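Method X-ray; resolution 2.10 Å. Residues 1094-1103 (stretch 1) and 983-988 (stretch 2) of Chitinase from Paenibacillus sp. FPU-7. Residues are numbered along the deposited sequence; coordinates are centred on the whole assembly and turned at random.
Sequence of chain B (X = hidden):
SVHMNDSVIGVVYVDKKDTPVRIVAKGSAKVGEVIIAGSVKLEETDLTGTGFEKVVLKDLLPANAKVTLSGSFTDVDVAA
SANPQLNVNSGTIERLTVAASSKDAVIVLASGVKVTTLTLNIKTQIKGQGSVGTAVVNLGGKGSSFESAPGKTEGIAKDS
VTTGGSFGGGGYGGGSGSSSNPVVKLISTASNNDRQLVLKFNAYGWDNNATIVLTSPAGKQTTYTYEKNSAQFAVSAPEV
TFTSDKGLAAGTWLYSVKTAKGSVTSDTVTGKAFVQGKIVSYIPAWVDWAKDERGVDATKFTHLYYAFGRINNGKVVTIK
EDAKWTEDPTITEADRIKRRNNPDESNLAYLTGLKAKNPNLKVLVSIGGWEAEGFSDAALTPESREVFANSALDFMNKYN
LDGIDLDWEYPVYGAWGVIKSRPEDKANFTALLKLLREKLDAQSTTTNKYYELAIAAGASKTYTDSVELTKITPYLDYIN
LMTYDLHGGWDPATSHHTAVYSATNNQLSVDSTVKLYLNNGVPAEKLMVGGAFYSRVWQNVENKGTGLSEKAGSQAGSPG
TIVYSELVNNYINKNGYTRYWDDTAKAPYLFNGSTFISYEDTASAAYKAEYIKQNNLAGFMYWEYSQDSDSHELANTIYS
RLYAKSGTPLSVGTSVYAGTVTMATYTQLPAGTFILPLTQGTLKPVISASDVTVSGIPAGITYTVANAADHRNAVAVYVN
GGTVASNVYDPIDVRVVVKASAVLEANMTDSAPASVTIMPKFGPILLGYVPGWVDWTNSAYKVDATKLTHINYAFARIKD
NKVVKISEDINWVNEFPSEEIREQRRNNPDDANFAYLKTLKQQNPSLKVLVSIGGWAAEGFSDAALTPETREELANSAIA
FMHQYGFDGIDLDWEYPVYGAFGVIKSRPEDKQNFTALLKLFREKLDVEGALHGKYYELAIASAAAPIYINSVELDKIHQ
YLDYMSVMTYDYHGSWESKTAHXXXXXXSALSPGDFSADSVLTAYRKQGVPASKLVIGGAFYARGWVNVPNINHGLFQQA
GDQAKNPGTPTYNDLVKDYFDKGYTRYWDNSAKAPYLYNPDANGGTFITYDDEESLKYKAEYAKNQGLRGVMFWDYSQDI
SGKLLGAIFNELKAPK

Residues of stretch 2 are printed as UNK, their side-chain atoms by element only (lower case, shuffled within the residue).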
# COMPACT_ATOMS: atom_id res chain seq x y z
N GLU B 1094 -34.41 -20.48 5.58
CA GLU B 1094 -33.56 -20.13 4.48
C GLU B 1094 -32.11 -20.45 4.84
O GLU B 1094 -31.33 -21.00 4.04
CB GLU B 1094 -33.67 -18.60 4.15
CG GLU B 1094 -33.53 -18.37 2.64
CD GLU B 1094 -33.40 -16.91 2.19
OE1 GLU B 1094 -33.72 -16.00 2.98
OE2 GLU B 1094 -32.88 -16.69 1.06
N SER B 1095 -31.67 -20.02 6.01
CA SER B 1095 -30.29 -20.29 6.37
C SER B 1095 -30.03 -21.80 6.51
O SER B 1095 -28.96 -22.26 6.13
CB SER B 1095 -29.85 -19.54 7.60
OG SER B 1095 -30.50 -20.01 8.76
N LEU B 1096 -31.02 -22.58 6.93
CA LEU B 1096 -30.80 -24.02 7.09
C LEU B 1096 -30.75 -24.69 5.74
O LEU B 1096 -29.98 -25.63 5.54
CB LEU B 1096 -31.86 -24.67 7.98
CG LEU B 1096 -31.72 -24.19 9.41
CD1 LEU B 1096 -32.97 -24.59 10.21
CD2 LEU B 1096 -30.52 -24.77 10.10
N LYS B 1097 -31.51 -24.18 4.78
CA LYS B 1097 -31.38 -24.64 3.40
C LYS B 1097 -29.99 -24.43 2.94
O LYS B 1097 -29.39 -25.37 2.32
CB LYS B 1097 -32.34 -23.94 2.46
CG LYS B 1097 -32.12 -24.25 1.00
CD LYS B 1097 -33.30 -23.80 0.17
CE LYS B 1097 -32.95 -22.72 -0.80
NZ LYS B 1097 -32.71 -21.44 -0.08
N TYR B 1098 -29.44 -23.24 3.16
CA TYR B 1098 -28.09 -23.01 2.69
C TYR B 1098 -27.00 -23.90 3.44
O TYR B 1098 -25.99 -24.19 2.85
CB TYR B 1098 -27.74 -21.55 2.82
CG TYR B 1098 -28.27 -20.68 1.67
CD1 TYR B 1098 -27.58 -20.56 0.51
CD2 TYR B 1098 -29.43 -19.93 1.80
CE1 TYR B 1098 -28.05 -19.77 -0.54
CE2 TYR B 1098 -29.95 -19.15 0.76
CZ TYR B 1098 -29.23 -19.05 -0.39
OH TYR B 1098 -29.65 -18.29 -1.42
N LYS B 1099 -27.21 -24.20 4.73
CA LYS B 1099 -26.31 -25.14 5.50
C LYS B 1099 -26.34 -26.50 4.86
O LYS B 1099 -25.30 -27.11 4.66
CB LYS B 1099 -26.74 -25.22 6.95
CG LYS B 1099 -26.30 -23.93 7.66
CD LYS B 1099 -26.58 -23.92 9.15
CE LYS B 1099 -25.92 -22.66 9.73
NZ LYS B 1099 -26.06 -22.56 11.20
N ALA B 1100 -27.52 -26.92 4.47
CA ALA B 1100 -27.75 -28.17 3.84
C ALA B 1100 -27.13 -28.26 2.42
O ALA B 1100 -26.50 -29.26 2.02
CB ALA B 1100 -29.22 -28.47 3.80
N GLU B 1101 -27.25 -27.14 1.71
CA GLU B 1101 -26.63 -26.99 0.43
C GLU B 1101 -25.13 -27.00 0.54
O GLU B 1101 -24.50 -27.63 -0.28
CB GLU B 1101 -27.09 -25.66 -0.22
CG GLU B 1101 -26.49 -25.45 -1.61
CD GLU B 1101 -27.12 -24.27 -2.33
OE1 GLU B 1101 -27.68 -24.44 -3.40
OE2 GLU B 1101 -27.06 -23.21 -1.77
N TYR B 1102 -24.59 -26.30 1.54
CA TYR B 1102 -23.18 -26.33 1.86
C TYR B 1102 -22.72 -27.76 2.10
O TYR B 1102 -21.78 -28.21 1.50
CB TYR B 1102 -22.89 -25.42 3.08
CG TYR B 1102 -21.41 -25.20 3.34
CD1 TYR B 1102 -20.69 -24.19 2.65
CD2 TYR B 1102 -20.69 -26.02 4.20
CE1 TYR B 1102 -19.33 -24.05 2.87
CE2 TYR B 1102 -19.36 -25.84 4.45
CZ TYR B 1102 -18.67 -24.87 3.78
OH TYR B 1102 -17.30 -24.75 3.92
N ALA B 1103 -23.44 -28.53 2.94
CA ALA B 1103 -23.12 -29.96 3.17
C ALA B 1103 -23.01 -30.77 1.89
O ALA B 1103 -22.04 -31.50 1.68
CB ALA B 1103 -24.15 -30.56 4.09
N UNK B 983 -24.49 -15.24 15.04
CA UNK B 983 -24.14 -16.36 15.97
C UNK B 983 -24.00 -17.72 15.28
O UNK B 983 -23.35 -18.60 15.83
o UNK B 983 -26.08 -19.16 17.81
n UNK B 983 -28.26 -18.57 17.35
c UNK B 983 -26.55 -16.95 16.80
c UNK B 983 -26.95 -18.31 17.38
c UNK B 983 -25.13 -16.48 17.13
N UNK B 984 -24.55 -17.85 14.07
CA UNK B 984 -24.65 -19.12 13.38
C UNK B 984 -24.49 -19.04 11.85
O UNK B 984 -24.93 -19.95 11.13
c UNK B 984 -25.99 -19.72 13.70
N UNK B 985 -23.84 -18.00 11.34
CA UNK B 985 -23.89 -17.77 9.89
C UNK B 985 -23.15 -18.85 9.10
O UNK B 985 -22.02 -19.22 9.46
o UNK B 985 -21.96 -16.30 10.00
c UNK B 985 -23.28 -16.42 9.53
N UNK B 986 -23.76 -19.29 8.00
CA UNK B 986 -23.14 -20.26 7.14
C UNK B 986 -21.90 -19.76 6.39
O UNK B 986 -20.89 -20.52 6.37
c UNK B 986 -24.15 -21.00 6.29
c UNK B 986 -23.47 -21.88 5.25
c UNK B 986 -25.17 -20.08 5.66
N UNK B 987 -21.90 -18.51 5.90
CA UNK B 987 -20.67 -17.84 5.43
C UNK B 987 -20.30 -16.62 6.25
O UNK B 987 -21.10 -16.09 7.06
o UNK B 987 -22.25 -21.97 0.53
c UNK B 987 -21.11 -18.72 3.01
c UNK B 987 -20.78 -17.51 3.92
c UNK B 987 -22.37 -18.95 2.63
c UNK B 987 -21.77 -20.89 1.34
c UNK B 987 -20.47 -20.67 1.64
c UNK B 987 -22.71 -20.02 1.83
c UNK B 987 -20.13 -19.57 2.50
N UNK B 988 -19.03 -16.24 6.16
CA UNK B 988 -18.54 -15.12 6.95
C UNK B 988 -19.02 -13.86 6.18
O UNK B 988 -18.74 -13.73 4.96
o UNK B 988 -16.48 -16.23 7.71
c UNK B 988 -17.01 -15.10 7.00
c UNK B 988 -16.55 -13.83 7.73

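Position 983 carries five side-chain atoms: three carbons in a row, the third bearing one oxygen and one nitrogen. A carboxamide at the end of a two-carbon spacer is glutamine. Gln983 stays out of reach of the helix 1094-1103, and its amide is hydrogen-bonded elsewhere in the structure.

Position 984 has a single side-chain carbon, which points toward the helix and lies 3.8 Å, CB to NZ, from the amine of Lys1099. One carbon and nothing more means alanine. The polar work of Ala984 falls to its backbone: NZ of Lys1099 donates a hydrogen bond to O of Ala984 at 2.8 Å.

Position 985 shows one carbon followed by one oxygen, the short hydroxyl side chain of serine. Ser985 points away from the helix and makes no contact with it.

Position 986 bears three carbons, the first carrying the other two, and points toward the helix. The fork settles between the side chains of three helix residues: its CB lies 3.9 Å from CG of Lys1099, while its two tips approach Tyr1098 and Tyr1102. A beta-branched, wholly apolar side chain of this size is valine. In Val986, CG1 stands 4.1 Å from CB of Tyr1098 and CG2 stands 4.2 Å from CB of Tyr1102, so each methyl serves a different neighbour.

Position 987 has one carbon leading to a ring of six carbons that bears an oxygen: a phenol, hence tyrosine. The CA-to-CB bond of Tyr987 runs sideways, but the end of the side chain comes nearer the helix. Its OH sits 3.4 Å from CD1 of Tyr1102, at the edge of that ring, and its CE1 is 3.7 Å from the same CD1. The two rings meet obliquely, with centroids 5.6 Å apart and planes at 76°.

Position 988 has a first carbon carrying one oxygen and one carbon, the branched hydroxyl side chain of threonine. Thr988 is out of reach of the helix.

The rule to read here is one of spacing. Tyr1098, Lys1099 and Tyr1102 lie within about one helical turn, and Val986 is the residue most covered by the contact, packing against all three. The extended Lys1099, with chi2 to chi4 all t, passes the valine with its methylenes and delivers its amine to the carbonyl of Ala984, so one side chain supplies both apolar packing and the sole hydrogen bond across the stretches. Tyr987 then extends the apolar patch along Tyr1102.

Stretch 2 (983-988) QASVYT
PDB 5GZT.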